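Local coordinates for protein probable FAD-dependent oxidoreductase PA4991 (PDB 5EZ7) that probably acts as an FAD-dependent oxidoreductase whose physiological substrate is unknown, holding one FAD per monomeric subunit, at residues A188-D193 against Q200-S205; A212-L217 against G337-G342; M231-A236 against E384-V389; H260-R263 against S267-Y270. All coordinates share one frame; numbering follows the deposited sequence.

How the contacts relate
The four contacts form two groups on opposite sides of the chain's centre, one toward each end of the bound FAD. Contacts 1 and 2 lie 9 Å apart between centres and share the six-stranded sheet of the nucleotide-binding domain, where strands 201-204 and 339-343 are neighbours; L213 of contact 2 borders the adenine. Contacts 3 and 4, 7 Å apart between centres, share the eight-stranded sheet through strands 224-236 and 267-272, and both reach FAD, contact 3 through M231 and contact 4 through Y270. Contacts 2 and 3 stand 34 Å apart between centres, yet both touch the cofactor. Contact 4 is nested within the chain loop closed by contact 3.

Contact 1. Residues A188-D193 against Q200-S205; sequences AGLCVD and QRVVLS
G189 and L190 meet V202 across two different sheets, G189 with its backbone and L190 with its side chain. At G189 the CA atom faces the CG2 methyl of V202 at 4.1 Å. A188 and G189 are both paired with L181, a classic beta bulge in strand 186-192, and G189 has phi 152°, a backbone angle that suits a glycine. Next along the strand, L190 points toward segment 200-205. With CG anti to its own carbonyl carbon (chi1 -52°), it brings CD1 to 3.9 Å from V202 CG1, the two side chains lying at a slant to each other. V202 thus divides its branches, CG1 for the leucine and CG2 for the glycine. L190 also packs on L11 and V13 of strand 10-13, while V202 leans on L339; the four-stranded sheet here rests on the six-stranded nucleotide-binding sheet. Further along that second segment, S205 OG is hydrogen-bonded to the carbonyl oxygens of V13 and G14, and S205 touches FAD. Between the two segments the chemistry is purely apolar, so they are held by van der Waals fit of buried carbon atoms, without directional bonds between them.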
# COMPACT_ATOMS: atom_id res chain seq x y z
N ALA A 188 -1.36 28.13 -4.56
CA ALA A 188 -2.10 28.47 -3.36
C ALA A 188 -3.07 27.34 -2.92
O ALA A 188 -3.70 27.42 -1.87
CB ALA A 188 -2.88 29.77 -3.58
N GLY A 189 -3.20 26.31 -3.74
CA GLY A 189 -4.20 25.30 -3.51
C GLY A 189 -4.61 24.66 -4.80
O GLY A 189 -3.84 24.69 -5.78
N LEU A 190 -5.81 24.07 -4.80
CA LEU A 190 -6.39 23.49 -5.99
C LEU A 190 -7.86 23.81 -6.08
O LEU A 190 -8.51 24.21 -5.11
CB LEU A 190 -6.20 21.97 -6.03
CG LEU A 190 -4.79 21.38 -5.85
CD1 LEU A 190 -4.88 19.93 -5.48
CD2 LEU A 190 -3.91 21.55 -7.09
N CYS A 191 -8.35 23.69 -7.30
CA CYS A 191 -9.74 23.82 -7.65
C CYS A 191 -10.17 22.40 -7.94
O CYS A 191 -9.63 21.75 -8.83
CB CYS A 191 -9.88 24.76 -8.85
SG CYS A 191 -11.56 25.26 -9.21
N VAL A 192 -11.11 21.88 -7.15
CA VAL A 192 -11.56 20.50 -7.25
C VAL A 192 -13.03 20.53 -7.62
O VAL A 192 -13.83 21.02 -6.84
CB VAL A 192 -11.36 19.77 -5.91
CG1 VAL A 192 -11.82 18.33 -6.01
CG2 VAL A 192 -9.92 19.85 -5.47
N ASP A 193 -13.38 20.06 -8.81
CA ASP A 193 -14.74 20.14 -9.32
C ASP A 193 -15.30 21.53 -9.15
O ASP A 193 -16.41 21.71 -8.67
CB ASP A 193 -15.64 19.10 -8.63
CG ASP A 193 -15.08 17.67 -8.72
OD1 ASP A 193 -14.37 17.33 -9.70
OD2 ASP A 193 -15.31 16.87 -7.80
N GLN A 200 -1.57 25.62 2.76
CA GLN A 200 -0.19 26.12 2.96
C GLN A 200 0.70 25.26 2.14
O GLN A 200 1.74 25.71 1.64
CB GLN A 200 0.28 26.09 4.43
CG GLN A 200 -0.62 26.78 5.44
CD GLN A 200 0.07 26.98 6.79
OE1 GLN A 200 1.09 27.67 6.88
NE2 GLN A 200 -0.49 26.38 7.85
N ARG A 201 0.31 23.99 2.01
CA ARG A 201 0.98 23.04 1.10
C ARG A 201 0.02 22.13 0.40
O ARG A 201 -1.07 21.96 0.87
CB ARG A 201 1.97 22.16 1.88
CG ARG A 201 3.14 22.93 2.44
CD ARG A 201 4.06 23.44 1.35
NE ARG A 201 5.30 24.01 1.88
CZ ARG A 201 5.52 25.28 2.21
NH1 ARG A 201 4.59 26.23 2.13
NH2 ARG A 201 6.74 25.61 2.63
N VAL A 202 0.49 21.52 -0.69
CA VAL A 202 -0.25 20.52 -1.46
C VAL A 202 0.69 19.31 -1.62
O VAL A 202 1.85 19.46 -2.09
CB VAL A 202 -0.69 21.03 -2.87
CG1 VAL A 202 -1.43 19.93 -3.65
CG2 VAL A 202 -1.58 22.24 -2.75
N VAL A 203 0.20 18.15 -1.20
CA VAL A 203 0.93 16.91 -1.33
C VAL A 203 0.26 15.96 -2.33
O VAL A 203 -0.94 15.61 -2.19
CB VAL A 203 1.01 16.17 0.01
CG1 VAL A 203 1.92 14.93 -0.13
CG2 VAL A 203 1.54 17.10 1.09
N LEU A 204 1.05 15.49 -3.29
CA LEU A 204 0.61 14.48 -4.28
C LEU A 204 1.08 13.08 -3.89
O LEU A 204 2.27 12.74 -4.05
CB LEU A 204 1.12 14.81 -5.66
CG LEU A 204 0.88 16.21 -6.16
CD1 LEU A 204 1.37 16.31 -7.59
CD2 LEU A 204 -0.59 16.54 -6.09
N SER A 205 0.14 12.31 -3.33
CA SER A 205 0.33 10.89 -2.98
C SER A 205 -0.65 10.04 -3.82
O SER A 205 -1.37 9.19 -3.30
CB SER A 205 0.11 10.68 -1.48
OG SER A 205 -1.16 11.16 -1.12

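Contact 2. Residues A212-L217 against G337-G342; sequences ALLREL and GRLLVG. With FAD (flavin-adenine dinucleotide), chain B.
L339 projects from its strand between L214 of helix 210-216 and L217, just past the helix end, and the contact across the two segments is made of branched apolar side chains alone. L217 and L339 come tip to tip, L217 CD1 lying 4.0 Å from L339 CD2 and equally near the CD1 methyl of the same leucine. L214 crosses both strand side chains at a slant: its CD2 sits 4.0 Å from L339 CD2 and 4.1 Å from V341 CG2, so one methyl bridges two residues of the strand. With CG anti to the backbone N (chi1 -179°), L339 carries its branched end out to L214 and L217. The L339 and V341 side chains leave the strand on one side, as alternate residues should.

Backbone hydrogen bonding closes the helix end: L217 N reaches L213 O at 3.1 Å, although L217 is already the first residue to leave helical angles. A third kind of interaction concerns the cofactor. L213 turns to the adenine, where CG is 3.8 Å from FAD N6A and CD1 is 4.1 Å from FAD C6A, a van der Waals approach to the exocyclic amino end of the base.

Helix 210-216 follows strand 201-204, which runs parallel to 339-343 as its neighbour in the Rossmann-type sheet. L204 on that strand touches L214, L339 and V341 and so extends the apolar layer, while L187 of strand 186-192 borders L217 and L339, and P222 borders L214 and V341.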
# COMPACT_ATOMS: atom_id res chain seq x y z
N ALA A 212 0.22 12.40 -14.36
CA ALA A 212 -0.77 13.34 -14.97
C ALA A 212 -1.09 14.57 -14.10
O ALA A 212 -1.34 15.65 -14.63
CB ALA A 212 -2.06 12.58 -15.31
N LEU A 213 -1.11 14.41 -12.79
CA LEU A 213 -1.20 15.58 -11.90
C LEU A 213 -0.00 16.53 -12.04
O LEU A 213 -0.18 17.77 -12.04
CB LEU A 213 -1.35 15.17 -10.46
CG LEU A 213 -2.72 14.60 -10.10
CD1 LEU A 213 -2.63 13.83 -8.79
CD2 LEU A 213 -3.73 15.72 -10.02
N LEU A 214 1.21 15.98 -12.12
CA LEU A 214 2.37 16.81 -12.38
C LEU A 214 2.22 17.55 -13.70
O LEU A 214 2.45 18.75 -13.74
CB LEU A 214 3.67 16.02 -12.30
CG LEU A 214 4.01 15.55 -10.88
CD1 LEU A 214 5.15 14.56 -10.96
CD2 LEU A 214 4.39 16.68 -9.93
N ARG A 215 1.76 16.87 -14.76
CA ARG A 215 1.58 17.55 -16.07
C ARG A 215 0.55 18.66 -15.99
O ARG A 215 0.77 19.73 -16.54
CB ARG A 215 1.20 16.59 -17.18
CG ARG A 215 2.40 16.15 -18.01
CD ARG A 215 2.08 14.94 -18.88
NE ARG A 215 3.14 13.91 -18.82
CZ ARG A 215 2.97 12.59 -18.92
NH1 ARG A 215 1.75 12.01 -19.03
NH2 ARG A 215 4.05 11.80 -18.88
N GLU A 216 -0.54 18.40 -15.28
CA GLU A 216 -1.56 19.41 -14.96
C GLU A 216 -1.02 20.71 -14.29
O GLU A 216 -1.53 21.80 -14.53
CB GLU A 216 -2.67 18.80 -14.09
CG GLU A 216 -3.91 18.36 -14.85
CD GLU A 216 -4.47 19.48 -15.72
OE1 GLU A 216 -4.30 19.38 -16.96
OE2 GLU A 216 -5.03 20.48 -15.15
N LEU A 217 0.00 20.56 -13.46
CA LEU A 217 0.73 21.68 -12.89
C LEU A 217 1.87 22.21 -13.78
O LEU A 217 2.64 23.05 -13.34
CB LEU A 217 1.30 21.25 -11.54
CG LEU A 217 0.19 20.85 -10.57
CD1 LEU A 217 0.65 19.83 -9.56
CD2 LEU A 217 -0.30 22.09 -9.87
N GLY A 337 8.35 24.61 -4.90
CA GLY A 337 7.57 25.62 -4.23
C GLY A 337 6.77 24.98 -3.11
O GLY A 337 7.32 24.27 -2.29
N ARG A 338 5.45 25.16 -3.14
CA ARG A 338 4.58 24.63 -2.08
C ARG A 338 4.03 23.23 -2.39
O ARG A 338 3.12 22.75 -1.70
CB ARG A 338 3.43 25.60 -1.87
CG ARG A 338 3.86 27.03 -2.12
CD ARG A 338 3.27 28.01 -1.19
NE ARG A 338 1.83 27.90 -1.08
CZ ARG A 338 1.11 28.69 -0.30
NH1 ARG A 338 1.74 29.65 0.39
NH2 ARG A 338 -0.21 28.53 -0.20
N LEU A 339 4.57 22.61 -3.44
CA LEU A 339 4.11 21.32 -3.90
C LEU A 339 5.07 20.28 -3.41
O LEU A 339 6.30 20.44 -3.50
CB LEU A 339 4.06 21.27 -5.41
CG LEU A 339 3.56 19.94 -5.96
CD1 LEU A 339 2.05 19.81 -5.81
CD2 LEU A 339 3.99 19.81 -7.42
N LEU A 340 4.50 19.22 -2.84
CA LEU A 340 5.26 18.08 -2.35
C LEU A 340 4.67 16.91 -3.06
O LEU A 340 3.49 16.87 -3.24
CB LEU A 340 5.12 17.93 -0.84
CG LEU A 340 5.87 18.99 -0.01
CD1 LEU A 340 5.28 19.13 1.37
CD2 LEU A 340 7.34 18.69 0.14
N VAL A 341 5.49 15.96 -3.47
CA VAL A 341 5.02 14.88 -4.30
C VAL A 341 5.90 13.64 -4.11
O VAL A 341 7.16 13.74 -4.08
CB VAL A 341 5.04 15.31 -5.79
CG1 VAL A 341 6.42 15.90 -6.21
CG2 VAL A 341 4.65 14.14 -6.70
N GLY A 342 5.27 12.48 -4.05
CA GLY A 342 6.06 11.29 -3.98
C GLY A 342 5.35 9.99 -3.94
O GLY A 342 4.15 9.91 -4.20
PA FAD B . -1.96 3.89 -4.35
O1A FAD B . -2.39 2.83 -3.39
O2A FAD B . -1.86 3.61 -5.82
O5B FAD B . -2.92 5.13 -4.11
C5B FAD B . -2.97 6.24 -4.99
C4B FAD B . -4.37 6.81 -4.85
O4B FAD B . -4.44 8.05 -5.57
C3B FAD B . -5.42 5.85 -5.43
O3B FAD B . -6.42 5.55 -4.45
C2B FAD B . -5.98 6.62 -6.61
O2B FAD B . -7.36 6.39 -6.87
C1B FAD B . -5.69 8.08 -6.23
N9A FAD B . -5.58 8.97 -7.39
C8A FAD B . -4.93 8.72 -8.53
N7A FAD B . -5.05 9.76 -9.37
C5A FAD B . -5.78 10.70 -8.76
C6A FAD B . -6.27 12.04 -9.11
N6A FAD B . -5.96 12.55 -10.31
N1A FAD B . -7.00 12.71 -8.21
C2A FAD B . -7.30 12.18 -7.01
N3A FAD B . -6.88 10.96 -6.62
C4A FAD B . -6.14 10.19 -7.45
N1 FAD B . 4.38 -3.23 -0.36
C2 FAD B . 4.69 -3.82 0.82
O2 FAD B . 5.28 -3.15 1.70
N3 FAD B . 4.39 -5.10 1.08
C4 FAD B . 3.77 -5.88 0.20
O4 FAD B . 3.49 -7.07 0.47
C4X FAD B . 3.40 -5.31 -1.11
N5 FAD B . 2.78 -6.06 -2.04
C5X FAD B . 2.44 -5.52 -3.23
C6 FAD B . 1.78 -6.32 -4.16
C7 FAD B . 1.41 -5.80 -5.38
C7M FAD B . 0.69 -6.68 -6.36
C8 FAD B . 1.70 -4.38 -5.70
C8M FAD B . 1.30 -3.76 -7.02
C9 FAD B . 2.36 -3.60 -4.77
C9A FAD B . 2.75 -4.10 -3.54
N10 FAD B . 3.43 -3.32 -2.56
C10 FAD B . 3.75 -3.90 -1.33
C1' FAD B . 3.74 -1.91 -2.79
C2' FAD B . 2.55 -1.09 -2.32
O2' FAD B . 1.31 -1.66 -2.76
C3' FAD B . 2.68 0.35 -2.80
O3' FAD B . 4.03 0.80 -2.57
C4' FAD B . 1.71 1.26 -2.04
O4' FAD B . 0.45 0.62 -1.82
C5' FAD B . 1.45 2.55 -2.80
O5' FAD B . 0.67 3.43 -1.98
P FAD B . 0.16 4.81 -2.59
O1P FAD B . -0.87 5.39 -1.67
O2P FAD B . 1.39 5.59 -2.93
O3P FAD B . -0.46 4.37 -4.01

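Contact 3. Residues M231-A236 against E384-V389; sequences MVMVKA and EPAWEV. With FAD (flavin-adenine dinucleotide), chain B.
M233, on strand 224-236 of the eight-stranded sheet, meets W387 of the short C-terminal helix 386-389 in a Met-aromatic contact and packs on A386 CB. The sulfur lies at the edge of the indole: M233 SD is 3.8 Å from W387 CE3 and 5.2 Å from the centroid of the six-membered ring, 85° off the ring normal, which places it almost in the ring plane. The two side chains cross at about a right angle. M233 runs out straight at chi2 and bends only at chi3 (-73°), which turns its methyl toward A386 at the start of the helix. There M233 SD is 4.0 Å from A386 CB, with M233 CE a little farther from the same methyl at 4.2 Å.

The indole is held from several directions. P385, the N-cap residue, lays CB 3.4 Å above one face of W387, offset toward the rim; the rings of H260 and Y270 also meet the tryptophan, Y270 edge-to-face. E388, and E384 just before the helix, form salt bridges with R263, whose side chain is poorly ordered, and K235 NZ pairs with D264, its distance to E388 OE2 being too long for contact.

Two residues before M233 on the same face of the strand, M231 folds at chi2 and chi3 and meets the flavin methyl, M231 CG lying 3.6 Å from FAD C7M. The arrangement is that of a short helix docked through its tryptophan and alanine onto a methionine of a beta sheet, here the sheet that borders the dimethylbenzene end of the isoalloxazine in this DAO-family enzyme.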
# COMPACT_ATOMS: atom_id res chain seq x y z
N MET A 231 -0.05 -10.97 -10.92
CA MET A 231 -0.36 -11.72 -9.72
C MET A 231 -1.38 -12.79 -10.03
O MET A 231 -2.20 -12.60 -10.91
CB MET A 231 -0.96 -10.79 -8.66
CG MET A 231 -0.10 -9.59 -8.24
SD MET A 231 1.48 -10.01 -7.50
CE MET A 231 0.87 -10.59 -5.91
N VAL A 232 -1.35 -13.91 -9.28
CA VAL A 232 -2.24 -15.03 -9.47
C VAL A 232 -3.04 -15.22 -8.19
O VAL A 232 -2.53 -15.06 -7.11
CB VAL A 232 -1.46 -16.33 -9.79
CG1 VAL A 232 -2.42 -17.48 -10.06
CG2 VAL A 232 -0.60 -16.13 -11.01
N MET A 233 -4.32 -15.54 -8.33
CA MET A 233 -5.19 -15.81 -7.16
C MET A 233 -5.77 -17.23 -7.33
O MET A 233 -6.27 -17.57 -8.42
CB MET A 233 -6.34 -14.81 -7.07
CG MET A 233 -5.95 -13.37 -6.75
SD MET A 233 -7.30 -12.15 -6.85
CE MET A 233 -7.53 -12.01 -8.59
N VAL A 234 -5.70 -18.05 -6.26
CA VAL A 234 -6.39 -19.34 -6.21
C VAL A 234 -7.41 -19.32 -5.08
O VAL A 234 -7.07 -18.99 -3.95
CB VAL A 234 -5.45 -20.51 -5.86
CG1 VAL A 234 -6.07 -21.83 -6.29
CG2 VAL A 234 -4.12 -20.33 -6.49
N LYS A 235 -8.63 -19.73 -5.39
CA LYS A 235 -9.70 -19.82 -4.41
C LYS A 235 -10.23 -21.27 -4.22
O LYS A 235 -10.62 -21.91 -5.15
CB LYS A 235 -10.83 -18.89 -4.82
CG LYS A 235 -11.98 -18.91 -3.82
CD LYS A 235 -12.96 -17.74 -3.99
CE LYS A 235 -14.09 -17.95 -2.98
NZ LYS A 235 -15.25 -17.03 -3.14
N ALA A 236 -10.24 -21.75 -3.00
CA ALA A 236 -10.74 -23.07 -2.69
C ALA A 236 -11.10 -23.19 -1.23
O ALA A 236 -10.63 -22.45 -0.39
CB ALA A 236 -9.68 -24.08 -3.05
N GLU A 384 -12.92 -2.60 -2.72
CA GLU A 384 -12.94 -4.02 -2.38
C GLU A 384 -11.65 -4.69 -2.84
O GLU A 384 -11.09 -4.32 -3.84
CB GLU A 384 -14.10 -4.73 -3.05
CG GLU A 384 -15.49 -4.19 -2.68
CD GLU A 384 -16.62 -5.15 -3.08
OE1 GLU A 384 -16.69 -6.29 -2.54
OE2 GLU A 384 -17.46 -4.73 -3.92
N PRO A 385 -11.18 -5.69 -2.10
CA PRO A 385 -10.06 -6.48 -2.60
C PRO A 385 -10.43 -7.28 -3.86
O PRO A 385 -11.56 -7.66 -4.00
CB PRO A 385 -9.76 -7.41 -1.44
CG PRO A 385 -11.07 -7.55 -0.73
CD PRO A 385 -11.70 -6.22 -0.82
N ALA A 386 -9.49 -7.50 -4.76
CA ALA A 386 -9.72 -8.27 -6.04
C ALA A 386 -10.30 -9.71 -5.84
O ALA A 386 -11.14 -10.17 -6.61
CB ALA A 386 -8.44 -8.32 -6.83
N TRP A 387 -9.89 -10.38 -4.78
CA TRP A 387 -10.45 -11.69 -4.42
C TRP A 387 -11.97 -11.71 -4.15
O TRP A 387 -12.60 -12.77 -4.32
CB TRP A 387 -9.70 -12.37 -3.26
CG TRP A 387 -9.09 -11.54 -2.22
CD1 TRP A 387 -9.58 -11.28 -1.00
CD2 TRP A 387 -7.82 -10.91 -2.29
NE1 TRP A 387 -8.71 -10.48 -0.31
CE2 TRP A 387 -7.61 -10.26 -1.08
CE3 TRP A 387 -6.83 -10.84 -3.27
CZ2 TRP A 387 -6.47 -9.52 -0.83
CZ3 TRP A 387 -5.70 -10.11 -3.01
CH2 TRP A 387 -5.53 -9.46 -1.81
N GLU A 388 -12.56 -10.58 -3.75
CA GLU A 388 -14.02 -10.52 -3.70
C GLU A 388 -14.62 -10.20 -5.06
O GLU A 388 -15.65 -10.74 -5.40
CB GLU A 388 -14.52 -9.59 -2.58
CG GLU A 388 -14.16 -10.08 -1.17
CD GLU A 388 -14.86 -11.39 -0.73
OE1 GLU A 388 -14.38 -11.99 0.28
OE2 GLU A 388 -15.88 -11.83 -1.34
N VAL A 389 -13.95 -9.41 -5.87
CA VAL A 389 -14.50 -9.04 -7.19
C VAL A 389 -14.25 -10.12 -8.26
O VAL A 389 -15.10 -10.35 -9.12
CB VAL A 389 -13.92 -7.67 -7.66
CG1 VAL A 389 -14.57 -7.22 -8.98
CG2 VAL A 389 -14.10 -6.59 -6.58
PA FAD B . -1.96 3.89 -4.35
O1A FAD B . -2.39 2.83 -3.39
O2A FAD B . -1.86 3.61 -5.82
O5B FAD B . -2.92 5.13 -4.11
C5B FAD B . -2.97 6.24 -4.99
C4B FAD B . -4.37 6.81 -4.85
O4B FAD B . -4.44 8.05 -5.57
C3B FAD B . -5.42 5.85 -5.43
O3B FAD B . -6.42 5.55 -4.45
C2B FAD B . -5.98 6.62 -6.61
O2B FAD B . -7.36 6.39 -6.87
C1B FAD B . -5.69 8.08 -6.23
N9A FAD B . -5.58 8.97 -7.39
C8A FAD B . -4.93 8.72 -8.53
N7A FAD B . -5.05 9.76 -9.37
C5A FAD B . -5.78 10.70 -8.76
C6A FAD B . -6.27 12.04 -9.11
N6A FAD B . -5.96 12.55 -10.31
N1A FAD B . -7.00 12.71 -8.21
C2A FAD B . -7.30 12.18 -7.01
N3A FAD B . -6.88 10.96 -6.62
C4A FAD B . -6.14 10.19 -7.45
N1 FAD B . 4.38 -3.23 -0.36
C2 FAD B . 4.69 -3.82 0.82
O2 FAD B . 5.28 -3.15 1.70
N3 FAD B . 4.39 -5.10 1.08
C4 FAD B . 3.77 -5.88 0.20
O4 FAD B . 3.49 -7.07 0.47
C4X FAD B . 3.40 -5.31 -1.11
N5 FAD B . 2.78 -6.06 -2.04
C5X FAD B . 2.44 -5.52 -3.23
C6 FAD B . 1.78 -6.32 -4.16
C7 FAD B . 1.41 -5.80 -5.38
C7M FAD B . 0.69 -6.68 -6.36
C8 FAD B . 1.70 -4.38 -5.70
C8M FAD B . 1.30 -3.76 -7.02
C9 FAD B . 2.36 -3.60 -4.77
C9A FAD B . 2.75 -4.10 -3.54
N10 FAD B . 3.43 -3.32 -2.56
C10 FAD B . 3.75 -3.90 -1.33
C1' FAD B . 3.74 -1.91 -2.79
C2' FAD B . 2.55 -1.09 -2.32
O2' FAD B . 1.31 -1.66 -2.76
C3' FAD B . 2.68 0.35 -2.80
O3' FAD B . 4.03 0.80 -2.57
C4' FAD B . 1.71 1.26 -2.04
O4' FAD B . 0.45 0.62 -1.82
C5' FAD B . 1.45 2.55 -2.80
O5' FAD B . 0.67 3.43 -1.98
P FAD B . 0.16 4.81 -2.59
O1P FAD B . -0.87 5.39 -1.67
O2P FAD B . 1.39 5.59 -2.93
O3P FAD B . -0.46 4.37 -4.01

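Contact 4. Residues H260-R263 against S267-Y270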
# COMPACT_ATOMS: atom_id res chain seq x y z
N HIS A 260 -5.91 -14.98 2.10
CA HIS A 260 -6.96 -14.00 2.32
C HIS A 260 -8.36 -14.65 2.47
O HIS A 260 -8.91 -15.15 1.51
CB HIS A 260 -6.92 -12.99 1.19
CG HIS A 260 -5.54 -12.41 0.98
ND1 HIS A 260 -5.10 -11.25 1.59
CD2 HIS A 260 -4.48 -12.88 0.27
CE1 HIS A 260 -3.84 -11.03 1.26
NE2 HIS A 260 -3.44 -12.00 0.46
N PRO A 261 -8.94 -14.65 3.70
CA PRO A 261 -10.32 -15.13 3.91
C PRO A 261 -11.35 -14.40 3.05
O PRO A 261 -11.20 -13.23 2.81
CB PRO A 261 -10.58 -14.82 5.39
CG PRO A 261 -9.22 -14.78 6.01
CD PRO A 261 -8.37 -14.14 4.96
N THR A 262 -12.37 -15.11 2.59
CA THR A 262 -13.40 -14.47 1.81
C THR A 262 -14.69 -14.48 2.58
O THR A 262 -14.85 -15.25 3.52
CB THR A 262 -13.58 -15.09 0.41
OG1 THR A 262 -13.76 -16.52 0.48
CG2 THR A 262 -12.38 -14.80 -0.40
N ARG A 263 -15.60 -13.58 2.21
CA ARG A 263 -16.91 -13.46 2.90
C ARG A 263 -17.73 -14.72 2.95
O ARG A 263 -18.44 -14.92 3.90
CB ARG A 263 -17.78 -12.34 2.31
CG ARG A 263 -17.49 -10.98 2.92
CD ARG A 263 -18.32 -9.87 2.30
NE ARG A 263 -17.43 -8.83 1.75
CZ ARG A 263 -17.13 -8.63 0.46
NH1 ARG A 263 -17.66 -9.39 -0.51
NH2 ARG A 263 -16.29 -7.63 0.12
N SER A 267 -11.04 -19.30 1.26
CA SER A 267 -9.82 -18.52 1.31
C SER A 267 -9.30 -18.35 -0.06
O SER A 267 -9.66 -19.08 -0.96
CB SER A 267 -8.72 -19.23 2.05
OG SER A 267 -9.20 -19.64 3.29
N VAL A 268 -8.39 -17.40 -0.18
CA VAL A 268 -7.70 -17.19 -1.42
C VAL A 268 -6.21 -17.11 -1.11
O VAL A 268 -5.81 -16.41 -0.17
CB VAL A 268 -8.15 -15.89 -2.13
CG1 VAL A 268 -7.37 -15.65 -3.41
CG2 VAL A 268 -9.65 -15.95 -2.45
N TRP A 269 -5.43 -17.84 -1.89
CA TRP A 269 -3.98 -17.71 -1.89
C TRP A 269 -3.61 -16.75 -2.99
O TRP A 269 -3.92 -16.99 -4.15
CB TRP A 269 -3.28 -19.06 -2.20
CG TRP A 269 -3.10 -20.00 -1.07
CD1 TRP A 269 -3.22 -19.73 0.26
CD2 TRP A 269 -2.71 -21.37 -1.17
NE1 TRP A 269 -2.94 -20.85 1.00
CE2 TRP A 269 -2.62 -21.88 0.14
CE3 TRP A 269 -2.43 -22.24 -2.25
CZ2 TRP A 269 -2.26 -23.22 0.41
CZ3 TRP A 269 -2.07 -23.57 -1.98
CH2 TRP A 269 -1.99 -24.04 -0.67
N TYR A 270 -2.90 -15.71 -2.62
CA TYR A 270 -2.48 -14.65 -3.51
C TYR A 270 -0.98 -14.83 -3.74
O TYR A 270 -0.20 -14.86 -2.77
CB TYR A 270 -2.79 -13.33 -2.81
CG TYR A 270 -2.72 -12.08 -3.63
CD1 TYR A 270 -3.00 -12.07 -4.98
CD2 TYR A 270 -2.43 -10.85 -3.02
CE1 TYR A 270 -2.95 -10.88 -5.72
CE2 TYR A 270 -2.38 -9.68 -3.75
CZ TYR A 270 -2.63 -9.70 -5.10
OH TYR A 270 -2.58 -8.52 -5.84
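H260 and V268 form an antiparallel hydrogen-bonded pair with CA atoms 5.0 Å apart, followed by P261 and S267 as a non-hydrogen-bonded pair with CA atoms 4.3 Å apart. The bond from H260 N to V268 O is short and fairly straight, 2.7 Å with an N-H...O angle of 161°, and lies in the carbonyl plane of V268. Its return, V268 N to H260 O at 2.9 Å, is more bent (138°), and the donor stands above the carbonyl plane. S267 CA adds a CA-H...O contact of 3.5 Å to H260 O, so this oxygen takes one N-H bond and a weaker CA-H contact. Strands 255-261 and 267-272 thus make a beta hairpin, P261 taking a non-hydrogen-bonded position, where its lack of an N-H costs no bond across the pair. Near the turn, T262 CG2 packs at 3.6 Å on V268 CG2, the side chains crossing at about a right angle, while T262 OG1 bonds to D264 OD1.

On the face that carries H260 and V268, Y270 turns its edge toward the imidazole in an offset edge-to-face pair, with centroids 5.7 Å apart and planes at 77°. H260 CD2 comes to 3.5 Å from Y270 CB. H260 NE2 is hydrogen-bonded to T258 OG1. Y270, which touches FAD, has its OH hydrogen-bonded to K48 O.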